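PDB 5Z1V: AvrPib protein from Magnaporthe oryzae, which is a MAX effector of the rice blast fungus with avirulence function, its molecular activity unknown, and probably triggers resistance in rice that carries the matching immune receptor. Local coordinates for residues Val15-Leu18 and Ile24-Val27; Ser34-Ile39 and Tyr43-Val48. All coordinates share one frame; numbering follows the deposited sequence.

In the fold
Two antiparallel hairpins facing one another make up most of a small beta sandwich, the architecture of MAX effectors, and each interaction lies within one of those hairpins. Interaction 1 (15-18 with 24-27) closes before interaction 2 (34-39 with 43-48) opens, and strand 22-29 leads directly into strand 33-39. Their centres lie about 11 Å apart, and the inward faces pack together: V27 CB comes within 3.5 Å of F37 CZ, V15 CG2 within 3.8 Å of V48 CG2, and I17 CD1 within 4.0 Å of I39 CD1. These residues belong to the hydrophobic core, and a stabilised core, with a positively charged patch, is essential for avirulence.

Interaction 1 of 2, residues Val15-Leu18 and Ile24-Val27; sequences VTIL and ITWV
I17 and T25 lie side by side and point the same way on the face of the sheet that also carries V15 and V27, and their contact shows how a strand pair can absorb an irregularity without giving up its packing. The irregularity is a classic beta bulge: I24 and T25 both face I17, whose carbonyl oxygen is gripped by two amides. The bond from I24 N to I17 O is short, 2.8 Å, and nearly straight; that from T25 N to I17 O is longer, 3.3 Å. In return I17 N donates to T25 O at 2.9 Å, tilted 33° from the carbonyl plane. Beyond the bulge the pairing is regular, V15 and V27 exchanging two backbone bonds.

The side chains follow this backbone closely. In T25 the methyl sits between the backbone N and the carbonyl carbon, with OG1 opposite the N (chi1 -173°), and this turns CG2 inward to within 3.9 Å of I17 CB. I17 presents two branches: CG2 meets CG2 of I24 at 3.9 Å, while the extended arm (chi2 -170°) carries CD1 past the T25 methyl to V27 CG1 at 4.1 Å. The other V27 methyl, CG2, rests against V15 CB. On the opposite face T16 and W26 form a non-hydrogen-bonded pair, but the indole leads away from T16 and lies exposed; W26 meets V15 O through its CA, at 3.2 Å in a CA-H...O contact, and its CB.

Strand 13-19 is the middle strand of its sheet, with strand 62-63 along its other edge through backbone bonds of T16 with E64 and L18 with T62. Strands 33-39 and 42-48 cover the inward face, where V63 also touches V15 and I17.

Interaction 2 of 2, residues Ser34-Ile39 and Tyr43-Val48; sequences SREFNI and YFTVSV
The hydroxyls of S34 and S47 share a hydrogen bond of 2.7 Å between their OG atoms, at one end of an antiparallel beta hairpin in the second sheet of the MAX-effector sandwich. Farther along the same face, E36 bends at chi2 (73°) so that its carboxylate swings over the neighbouring strand; OE2 comes 3.0 Å from T45 OG1, close enough for a hydrogen bond, though not a settled one, and OE1 lies against Y43 CB. N38 OD1 accepts a hydrogen bond from G41 N. Two pairs of backbone bonds, R35 with V46 and F37 with F44, alternate with the side-chain pairs. R35, on the face of F37 and V46, donates from NH1 to S34 O and forms a salt bridge through NH2 with E33.

Apolar packing of F37, F44 and V46 makes up most of that face. F37 sets CD2 3.8 Å from V46 CG2, and both side chains continue onto V29. At the strand end I39 crosses the F44 side chain at about a right angle, CG1 meeting CD1 at 3.8 Å, while Y61 meets the F44 ring. N38 ND2 lies 3.5 Å from Y43 CZ, over one face of the ring and offset toward the rim.

Interaction 1 of 2, residues Val15-Leu18 and Ile24-Val27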
loop_
_atom_site.group_PDB
_atom_site.type_symbol
_atom_site.label_atom_id
_atom_site.label_comp_id
_atom_site.label_asym_id
_atom_site.label_seq_id
_atom_site.Cartn_x
_atom_site.Cartn_y
_atom_site.Cartn_z
ATOM N N VAL A 15 3.054 -3.543 -1.846
ATOM C CA VAL A 15 2.363 -3.380 -0.577
ATOM C C VAL A 15 1.213 -4.367 -0.530
ATOM O O VAL A 15 0.343 -4.348 -1.402
ATOM C CB VAL A 15 1.837 -1.955 -0.402
ATOM C CG1 VAL A 15 1.119 -1.841 0.932
ATOM C CG2 VAL A 15 3.003 -0.948 -0.506
ATOM N N THR A 16 1.174 -5.186 0.511
ATOM C CA THR A 16 0.069 -6.117 0.676
ATOM C C THR A 16 -0.992 -5.488 1.564
ATOM O O THR A 16 -0.679 -4.924 2.616
ATOM C CB THR A 16 0.555 -7.440 1.257
ATOM O OG1 THR A 16 1.461 -8.019 0.319
ATOM C CG2 THR A 16 -0.625 -8.418 1.499
ATOM N N ILE A 17 -2.235 -5.543 1.101
ATOM C CA ILE A 17 -3.380 -5.000 1.814
ATOM C C ILE A 17 -4.074 -6.153 2.513
ATOM O O ILE A 17 -4.449 -7.148 1.861
ATOM C CB ILE A 17 -4.341 -4.263 0.866
ATOM C CG1 ILE A 17 -3.606 -3.079 0.222
ATOM C CG2 ILE A 17 -5.535 -3.721 1.651
ATOM C CD1 ILE A 17 -4.523 -2.132 -0.548
ATOM N N LEU A 18 -4.233 -6.003 3.834
ATOM C CA LEU A 18 -4.714 -7.027 4.746
ATOM C C LEU A 18 -6.051 -6.610 5.331
ATOM O O LEU A 18 -6.261 -5.443 5.678
ATOM C CB LEU A 18 -3.737 -7.239 5.912
ATOM C CG LEU A 18 -2.301 -7.578 5.567
ATOM C CD1 LEU A 18 -1.466 -7.455 6.812
ATOM C CD2 LEU A 18 -2.237 -8.992 4.974
ATOM N N ILE A 24 -5.825 -9.484 1.127
ATOM C CA ILE A 24 -6.988 -9.341 0.259
ATOM C C ILE A 24 -6.550 -8.827 -1.101
ATOM O O ILE A 24 -7.132 -9.210 -2.127
ATOM C CB ILE A 24 -8.084 -8.440 0.869
ATOM C CG1 ILE A 24 -9.242 -8.274 -0.123
ATOM C CG2 ILE A 24 -7.533 -7.060 1.242
ATOM C CD1 ILE A 24 -10.293 -7.262 0.285
ATOM N N THR A 25 -5.508 -7.988 -1.141
ATOM C CA THR A 25 -5.019 -7.595 -2.469
ATOM C C THR A 25 -3.627 -7.000 -2.307
ATOM O O THR A 25 -3.043 -7.048 -1.221
ATOM C CB THR A 25 -5.990 -6.630 -3.169
ATOM O OG1 THR A 25 -5.562 -6.411 -4.523
ATOM C CG2 THR A 25 -6.056 -5.289 -2.451
ATOM N N TRP A 26 -3.060 -6.483 -3.397
ATOM C CA TRP A 26 -1.765 -5.821 -3.269
ATOM C C TRP A 26 -1.712 -4.656 -4.245
ATOM O O TRP A 26 -2.457 -4.609 -5.224
ATOM C CB TRP A 26 -0.595 -6.788 -3.513
ATOM C CG TRP A 26 -0.607 -7.386 -4.851
ATOM C CD1 TRP A 26 -1.325 -8.474 -5.259
ATOM C CD2 TRP A 26 0.110 -6.921 -5.998
ATOM N NE1 TRP A 26 -1.086 -8.722 -6.591
ATOM C CE2 TRP A 26 -0.213 -7.781 -7.068
ATOM C CE3 TRP A 26 0.996 -5.865 -6.219
ATOM C CZ2 TRP A 26 0.328 -7.621 -8.342
ATOM C CZ3 TRP A 26 1.528 -5.702 -7.485
ATOM C CH2 TRP A 26 1.194 -6.577 -8.528
ATOM N N VAL A 27 -0.832 -3.701 -3.954
ATOM C CA VAL A 27 -0.640 -2.523 -4.798
ATOM C C VAL A 27 0.857 -2.244 -4.879
ATOM O O VAL A 27 1.660 -2.869 -4.199
ATOM C CB VAL A 27 -1.397 -1.269 -4.278
ATOM C CG1 VAL A 27 -2.913 -1.480 -4.286
ATOM C CG2 VAL A 27 -0.933 -0.846 -2.872
#

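Interaction 2 of 2, residues Ser34-Ile39 and Tyr43-Val48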
loop_
_atom_site.group_PDB
_atom_site.type_symbol
_atom_site.label_atom_id
_atom_site.label_comp_id
_atom_site.label_asym_id
_atom_site.label_seq_id
_atom_site.Cartn_x
_atom_site.Cartn_y
_atom_site.Cartn_z
ATOM N N SER A 34 2.835 8.632 -1.876
ATOM C CA SER A 34 1.473 8.189 -1.561
ATOM C C SER A 34 0.676 8.084 -2.849
ATOM O O SER A 34 0.852 8.888 -3.764
ATOM C CB SER A 34 0.754 9.162 -0.613
ATOM O OG SER A 34 1.483 9.365 0.584
ATOM N N ARG A 35 -0.194 7.078 -2.916
ATOM C CA ARG A 35 -1.065 6.871 -4.065
ATOM C C ARG A 35 -2.473 6.541 -3.586
ATOM O O ARG A 35 -2.653 5.944 -2.532
ATOM C CB ARG A 35 -0.532 5.751 -4.969
ATOM C CG ARG A 35 0.773 6.095 -5.669
ATOM C CD ARG A 35 0.621 7.307 -6.596
ATOM N NE ARG A 35 1.856 7.554 -7.344
ATOM C CZ ARG A 35 2.795 8.432 -6.992
ATOM N NH1 ARG A 35 2.651 9.180 -5.909
ATOM N NH2 ARG A 35 3.888 8.574 -7.737
ATOM N N GLU A 36 -3.473 6.922 -4.384
ATOM C CA GLU A 36 -4.878 6.603 -4.125
ATOM C C GLU A 36 -5.274 5.287 -4.792
ATOM O O GLU A 36 -4.907 5.019 -5.935
ATOM C CB GLU A 36 -5.772 7.723 -4.671
ATOM C CG GLU A 36 -7.160 7.828 -4.056
ATOM C CD GLU A 36 -7.127 8.379 -2.641
ATOM O OE1 GLU A 36 -8.117 8.181 -1.909
ATOM O OE2 GLU A 36 -6.110 9.007 -2.265
ATOM N N PHE A 37 -6.069 4.490 -4.089
ATOM C CA PHE A 37 -6.636 3.269 -4.638
ATOM C C PHE A 37 -8.092 3.157 -4.240
ATOM O O PHE A 37 -8.474 3.531 -3.130
ATOM C CB PHE A 37 -5.889 2.020 -4.155
ATOM C CG PHE A 37 -4.481 1.985 -4.596
ATOM C CD1 PHE A 37 -4.145 1.443 -5.815
ATOM C CD2 PHE A 37 -3.490 2.534 -3.805
ATOM C CE1 PHE A 37 -2.823 1.451 -6.253
ATOM C CE2 PHE A 37 -2.186 2.537 -4.215
ATOM C CZ PHE A 37 -1.846 1.991 -5.452
ATOM N N ASN A 38 -8.899 2.608 -5.144
ATOM C CA ASN A 38 -10.262 2.206 -4.843
ATOM C C ASN A 38 -10.240 0.712 -4.512
ATOM O O ASN A 38 -9.943 -0.121 -5.374
ATOM C CB ASN A 38 -11.155 2.493 -6.052
ATOM C CG ASN A 38 -12.624 2.231 -5.787
ATOM O OD1 ASN A 38 -13.003 1.167 -5.303
ATOM N ND2 ASN A 38 -13.467 3.190 -6.148
ATOM N N ILE A 39 -10.538 0.365 -3.272
ATOM C CA ILE A 39 -10.576 -1.030 -2.859
ATOM C C ILE A 39 -12.015 -1.342 -2.509
ATOM O O ILE A 39 -12.575 -0.731 -1.590
ATOM C CB ILE A 39 -9.643 -1.319 -1.676
ATOM C CG1 ILE A 39 -8.220 -0.791 -1.923
ATOM C CG2 ILE A 39 -9.617 -2.822 -1.414
ATOM C CD1 ILE A 39 -7.538 -1.375 -3.118
ATOM N N TYR A 43 -12.284 4.581 -1.311
ATOM C CA TYR A 43 -10.976 5.120 -1.623
ATOM C C TYR A 43 -10.068 5.120 -0.399
ATOM O O TYR A 43 -10.501 5.403 0.723
ATOM C CB TYR A 43 -11.095 6.537 -2.182
ATOM C CG TYR A 43 -11.685 6.579 -3.570
ATOM C CD1 TYR A 43 -10.889 6.366 -4.691
ATOM C CD2 TYR A 43 -13.036 6.808 -3.756
ATOM C CE1 TYR A 43 -11.430 6.395 -5.970
ATOM C CE2 TYR A 43 -13.581 6.850 -5.026
ATOM C CZ TYR A 43 -12.779 6.641 -6.120
ATOM O OH TYR A 43 -13.345 6.682 -7.375
ATOM N N PHE A 44 -8.796 4.821 -0.645
ATOM C CA PHE A 44 -7.753 4.731 0.363
ATOM C C PHE A 44 -6.480 5.366 -0.162
ATOM O O PHE A 44 -6.155 5.231 -1.339
ATOM C CB PHE A 44 -7.456 3.278 0.716
ATOM C CG PHE A 44 -8.617 2.571 1.301
ATOM C CD1 PHE A 44 -9.515 1.903 0.489
ATOM C CD2 PHE A 44 -8.817 2.579 2.672
ATOM C CE1 PHE A 44 -10.599 1.245 1.029
ATOM C CE2 PHE A 44 -9.898 1.916 3.224
ATOM C CZ PHE A 44 -10.796 1.250 2.399
ATOM N N THR A 45 -5.762 6.055 0.702
ATOM C CA THR A 45 -4.403 6.501 0.398
ATOM C C THR A 45 -3.432 5.479 0.973
ATOM O O THR A 45 -3.519 5.150 2.156
ATOM C CB THR A 45 -4.104 7.878 0.998
ATOM O OG1 THR A 45 -5.100 8.824 0.581
ATOM C CG2 THR A 45 -2.735 8.367 0.545
ATOM N N VAL A 46 -2.532 4.958 0.136
ATOM C CA VAL A 46 -1.451 4.079 0.572
ATOM C C VAL A 46 -0.141 4.842 0.438
ATOM O O VAL A 46 0.184 5.339 -0.645
ATOM C CB VAL A 46 -1.393 2.777 -0.251
ATOM C CG1 VAL A 46 -0.161 1.943 0.179
ATOM C CG2 VAL A 46 -2.690 1.986 -0.080
ATOM N N SER A 47 0.614 4.922 1.524
ATOM C CA SER A 47 1.876 5.651 1.538
ATOM C C SER A 47 3.008 4.689 1.851
ATOM O O SER A 47 2.840 3.780 2.661
ATOM C CB SER A 47 1.849 6.771 2.596
ATOM O OG SER A 47 0.723 7.608 2.417
ATOM N N VAL A 48 4.154 4.867 1.203
ATOM C CA VAL A 48 5.364 4.123 1.541
ATOM C C VAL A 48 6.410 5.128 2.002
ATOM O O VAL A 48 6.704 6.101 1.289
ATOM C CB VAL A 48 5.894 3.291 0.364
ATOM C CG1 VAL A 48 7.134 2.525 0.795
ATOM C CG2 VAL A 48 4.807 2.322 -0.128
#